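Local coordinates for xylan esterase 1 (Thermoanaerobacterium sp. 'JW/SL YS485', PDB 3FCY), which probably removes acetyl groups from xylan and from other acetyl esters such as cephalosporin C, as a carbohydrate esterase of family 7 with the alpha/beta hydrolase fold, at residues 266-269 with 270-274; 305-308 with 309-313. One frame throughout, in Å; residues are numbered along the deposited sequence.

Interaction 1 (266-269 with 270-274); sequences RENE and VFTKL
The aliphatic part of E267 lies against the rim of the F271 ring one helical turn later, CG meeting CD1 at 3.8 Å in the plane of the ring. With CG of E267 anti to the backbone N (chi1 -178°) and the chain extended beyond it, the methylene stays with the phenyl edge while the carboxylate lies beyond, where OE1 is hydrogen-bonded to H264; carboxylate and ring planes stand 80° apart. The helical bond between the same two residues, F271 N to E267 O, is 3.0 Å long and almost straight.

Farther round the helix, N268 O is gripped twice by T272, by the backbone N at 2.9 Å and by the side-chain OG1 at 2.6 Å, the two donors arriving from opposite faces of the carbonyl plane. T272 can do this because OG1 sits beside its own backbone N (chi1 -65°), turned back toward the preceding turn. K273 N continues the ladder to E269 O at 3.0 Å.

At the start, R266 occupies the N-cap position and its O receives V270 N at 2.9 Å, while CG2 of V270 lies 3.0 Å from R266 O, a tight approach. The guanidinium of R266 passes V270 only loosely; its NH2 is held by Y256 and F260 O. V270 and F271 also face helix 251-260, where the F271 ring meets F257. The arrangement is that of a short amphipathic alpha-helix, taken from its N-cap onward, with i to i+4 side-chain pairing and a threonine hydroxyl folded back onto the main chain.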
loop_
_atom_site.group_PDB
_atom_site.type_symbol
_atom_site.label_atom_id
_atom_site.label_comp_id
_atom_site.label_asym_id
_atom_site.label_seq_id
_atom_site.Cartn_x
_atom_site.Cartn_y
_atom_site.Cartn_z
ATOM N N ARG A 266 17.269 -17.345 -23.487
ATOM C CA ARG A 266 16.334 -17.817 -24.510
ATOM C C ARG A 266 15.230 -16.790 -24.752
ATOM O O ARG A 266 14.151 -17.123 -25.232
ATOM C CB ARG A 266 15.713 -19.148 -24.074
ATOM C CG ARG A 266 16.738 -20.233 -23.770
ATOM C CD ARG A 266 16.078 -21.542 -23.375
ATOM N NE ARG A 266 15.323 -21.443 -22.127
ATOM C CZ ARG A 266 13.998 -21.526 -22.039
ATOM N NH1 ARG A 266 13.265 -21.705 -23.130
ATOM N NH2 ARG A 266 13.406 -21.457 -20.851
ATOM N N GLU A 267 15.518 -15.535 -24.427
ATOM C CA GLU A 267 14.556 -14.449 -24.573
ATOM C C GLU A 267 13.877 -14.355 -25.938
ATOM O O GLU A 267 12.647 -14.384 -26.024
ATOM C CB GLU A 267 15.233 -13.118 -24.253
ATOM C CG GLU A 267 14.303 -11.922 -24.331
ATOM C CD GLU A 267 14.984 -10.647 -23.906
ATOM O OE1 GLU A 267 15.417 -10.574 -22.736
ATOM O OE2 GLU A 267 15.091 -9.720 -24.737
ATOM N N ASN A 268 14.666 -14.244 -27.003
ATOM C CA ASN A 268 14.092 -14.130 -28.341
ATOM C C ASN A 268 13.230 -15.331 -28.715
ATOM O O ASN A 268 12.179 -15.172 -29.336
ATOM C CB ASN A 268 15.188 -13.934 -29.395
ATOM C CG ASN A 268 14.615 -13.659 -30.774
ATOM O OD1 ASN A 268 13.815 -12.739 -30.953
ATOM N ND2 ASN A 268 15.016 -14.456 -31.754
ATOM N N GLU A 269 13.665 -16.527 -28.336
ATOM C CA GLU A 269 12.899 -17.729 -28.646
ATOM C C GLU A 269 11.588 -17.749 -27.863
ATOM O O GLU A 269 10.560 -18.200 -28.366
ATOM C CB GLU A 269 13.695 -18.986 -28.299
ATOM C CG GLU A 269 15.038 -19.105 -28.990
ATOM C CD GLU A 269 15.687 -20.451 -28.730
ATOM O OE1 GLU A 269 15.710 -20.880 -27.553
ATOM O OE2 GLU A 269 16.176 -21.080 -29.696
ATOM N N VAL A 270 11.635 -17.271 -26.625
ATOM C CA VAL A 270 10.446 -17.240 -25.785
ATOM C C VAL A 270 9.398 -16.290 -26.359
ATOM O O VAL A 270 8.248 -16.678 -26.568
ATOM C CB VAL A 270 10.796 -16.807 -24.341
ATOM C CG1 VAL A 270 9.524 -16.606 -23.526
ATOM C CG2 VAL A 270 11.667 -17.872 -23.687
ATOM N N PHE A 271 9.798 -15.049 -26.622
ATOM C CA PHE A 271 8.859 -14.079 -27.163
ATOM C C PHE A 271 8.414 -14.399 -28.585
ATOM O O PHE A 271 7.303 -14.053 -28.976
ATOM C CB PHE A 271 9.440 -12.668 -27.078
ATOM C CG PHE A 271 9.401 -12.091 -25.692
ATOM C CD1 PHE A 271 10.572 -11.900 -24.963
ATOM C CD2 PHE A 271 8.184 -11.766 -25.100
ATOM C CE1 PHE A 271 10.528 -11.396 -23.662
ATOM C CE2 PHE A 271 8.130 -11.262 -23.799
ATOM C CZ PHE A 271 9.303 -11.077 -23.079
ATOM N N THR A 272 9.268 -15.064 -29.358
ATOM C CA THR A 272 8.901 -15.430 -30.722
ATOM C C THR A 272 7.807 -16.487 -30.644
ATOM O O THR A 272 6.830 -16.443 -31.390
ATOM C CB THR A 272 10.104 -16.008 -31.507
ATOM O OG1 THR A 272 11.099 -14.988 -31.676
ATOM C CG2 THR A 272 9.663 -16.510 -32.876
ATOM N N LYS A 273 7.976 -17.438 -29.733
ATOM C CA LYS A 273 6.990 -18.493 -29.557
ATOM C C LYS A 273 5.669 -17.891 -29.078
ATOM O O LYS A 273 4.590 -18.312 -29.509
ATOM C CB LYS A 273 7.500 -19.527 -28.559
ATOM C CG LYS A 273 6.703 -20.812 -28.556
ATOM C CD LYS A 273 7.459 -21.902 -27.820
ATOM C CE LYS A 273 6.705 -23.221 -27.844
ATOM N NZ LYS A 273 7.493 -24.283 -27.158
ATOM N N LEU A 274 5.753 -16.902 -28.191
ATOM C CA LEU A 274 4.548 -16.233 -27.696
ATOM C C LEU A 274 3.903 -15.478 -28.860
ATOM O O LEU A 274 2.734 -15.093 -28.805
ATOM C CB LEU A 274 4.897 -15.254 -26.567
ATOM C CG LEU A 274 5.298 -15.867 -25.217
ATOM C CD1 LEU A 274 5.729 -14.765 -24.261
ATOM C CD2 LEU A 274 4.131 -16.652 -24.637
#

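Interaction 2 (305-308 with 309-313); sequences TVFA and AYNNI
A first torsion of -85° in N312 sets its CG beside the backbone N, and the amide is turned so that ND2 faces A308 O at 2.6 Å. The bond is bent, 131° at the hydrogen, and the donor stands above the carbonyl plane. CG of N311 likewise lies beside its own backbone N, which carries the amide back toward F307, where ND2 lies at the edge of the phenyl ring, 4.1 Å from CD2; ring and amide planes are 39° apart. That ND2 is hydrogen-bonded to Y40 O, while N311 N closes the helical turn on F307 O at 2.7 Å. F307 and Y310 touch more loosely through their CD2 atoms, 4.2 Å apart. A type I beta turn from Y310 to I313 follows on from the helix.

Were an alanine here in place of N312, A308 O would probably lose its side-chain donor, and T41 O the hydrogen bond from the same ND2. Side-chain amides thus do two jobs as helix 303-310 runs out: one takes up a main-chain carbonyl of the last turn, and both tie the end of the helix to the 40-41 backbone, so that each ND2 is paired with the carbonyls it meets there.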
loop_
_atom_site.group_PDB
_atom_site.type_symbol
_atom_site.label_atom_id
_atom_site.label_comp_id
_atom_site.label_asym_id
_atom_site.label_seq_id
_atom_site.Cartn_x
_atom_site.Cartn_y
_atom_site.Cartn_z
ATOM N N THR A 305 0.398 -1.495 -26.328
ATOM C CA THR A 305 0.093 -2.851 -26.784
ATOM C C THR A 305 -1.288 -2.882 -27.437
ATOM O O THR A 305 -1.548 -3.690 -28.326
ATOM C CB THR A 305 0.121 -3.872 -25.622
ATOM O OG1 THR A 305 -0.908 -3.556 -24.675
ATOM C CG2 THR A 305 1.473 -3.846 -24.932
ATOM N N VAL A 306 -2.175 -1.998 -26.989
ATOM C CA VAL A 306 -3.519 -1.927 -27.553
ATOM C C VAL A 306 -3.446 -1.298 -28.947
ATOM O O VAL A 306 -4.079 -1.785 -29.883
ATOM C CB VAL A 306 -4.459 -1.100 -26.643
ATOM C CG1 VAL A 306 -5.818 -0.895 -27.318
ATOM C CG2 VAL A 306 -4.642 -1.821 -25.310
ATOM N N PHE A 307 -2.668 -0.227 -29.090
ATOM C CA PHE A 307 -2.539 0.414 -30.393
ATOM C C PHE A 307 -1.807 -0.473 -31.385
ATOM O O PHE A 307 -2.038 -0.382 -32.588
ATOM C CB PHE A 307 -1.838 1.770 -30.284
ATOM C CG PHE A 307 -2.785 2.919 -30.091
ATOM C CD1 PHE A 307 -3.105 3.372 -28.819
ATOM C CD2 PHE A 307 -3.399 3.515 -31.187
ATOM C CE1 PHE A 307 -4.024 4.405 -28.639
ATOM C CE2 PHE A 307 -4.323 4.548 -31.017
ATOM C CZ PHE A 307 -4.635 4.992 -29.740
ATOM N N ALA A 308 -0.932 -1.339 -30.885
ATOM C CA ALA A 308 -0.202 -2.250 -31.760
ATOM C C ALA A 308 -1.198 -3.174 -32.460
ATOM O O ALA A 308 -1.083 -3.438 -33.656
ATOM C CB ALA A 308 0.799 -3.071 -30.950
ATOM N N ALA A 309 -2.180 -3.667 -31.711
ATOM C CA ALA A 309 -3.184 -4.550 -32.289
ATOM C C ALA A 309 -4.045 -3.738 -33.247
ATOM O O ALA A 309 -4.303 -4.158 -34.368
ATOM C CB ALA A 309 -4.053 -5.155 -31.194
ATOM N N TYR A 310 -4.479 -2.567 -32.793
ATOM C CA TYR A 310 -5.308 -1.682 -33.606
ATOM C C TYR A 310 -4.628 -1.316 -34.931
ATOM O O TYR A 310 -5.254 -1.352 -35.990
ATOM C CB TYR A 310 -5.610 -0.396 -32.831
ATOM C CG TYR A 310 -6.433 0.609 -33.606
ATOM C CD1 TYR A 310 -7.798 0.409 -33.815
ATOM C CD2 TYR A 310 -5.843 1.751 -34.148
ATOM C CE1 TYR A 310 -8.559 1.324 -34.542
ATOM C CE2 TYR A 310 -6.593 2.672 -34.878
ATOM C CZ TYR A 310 -7.948 2.453 -35.069
ATOM O OH TYR A 310 -8.693 3.366 -35.776
ATOM N N ASN A 311 -3.346 -0.970 -34.865
ATOM C CA ASN A 311 -2.614 -0.571 -36.061
ATOM C C ASN A 311 -2.259 -1.693 -37.026
ATOM O O ASN A 311 -1.718 -1.440 -38.101
ATOM C CB ASN A 311 -1.356 0.215 -35.677
ATOM C CG ASN A 311 -1.684 1.592 -35.129
ATOM O OD1 ASN A 311 -2.611 2.252 -35.607
ATOM N ND2 ASN A 311 -0.924 2.039 -34.135
ATOM N N ASN A 312 -2.569 -2.931 -36.657
ATOM C CA ASN A 312 -2.295 -4.061 -37.536
ATOM C C ASN A 312 -3.566 -4.508 -38.250
ATOM O O ASN A 312 -3.541 -5.411 -39.088
ATOM C CB ASN A 312 -1.688 -5.220 -36.746
ATOM C CG ASN A 312 -0.187 -5.082 -36.586
ATOM O OD1 ASN A 312 0.553 -5.129 -37.566
ATOM N ND2 ASN A 312 0.268 -4.904 -35.353
ATOM N N ILE A 313 -4.677 -3.860 -37.904
ATOM C CA ILE A 313 -5.975 -4.151 -38.500
ATOM C C ILE A 313 -6.089 -3.398 -39.826
ATOM O O ILE A 313 -5.782 -2.205 -39.900
ATOM C CB ILE A 313 -7.119 -3.722 -37.551
ATOM C CG1 ILE A 313 -7.106 -4.605 -36.297
ATOM C CG2 ILE A 313 -8.462 -3.815 -38.262
ATOM C CD1 ILE A 313 -8.138 -4.223 -35.261
#

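How the interactions relate
Both contacts illustrate one principle, that side chains three to five residues apart reinforce the backbone ladder of a helix, but over different spans: interaction 1 runs from the N-cap through helix 267-274, while interaction 2 takes in most of helix 303-310 and the turn at its C-terminal side. They follow in series along the chain, with centres 20 Å apart and nearest atoms about 10 Å apart, so they do not touch. Interaction 1 is peripheral, away from the annotated sites. Interaction 2 belongs to the beta-alpha-beta unit of strands 289-295 and 317-322; there the V306 side chain lies about 6 Å from that of D298 and about 7 Å from that of H327, predicted charge-relay residues.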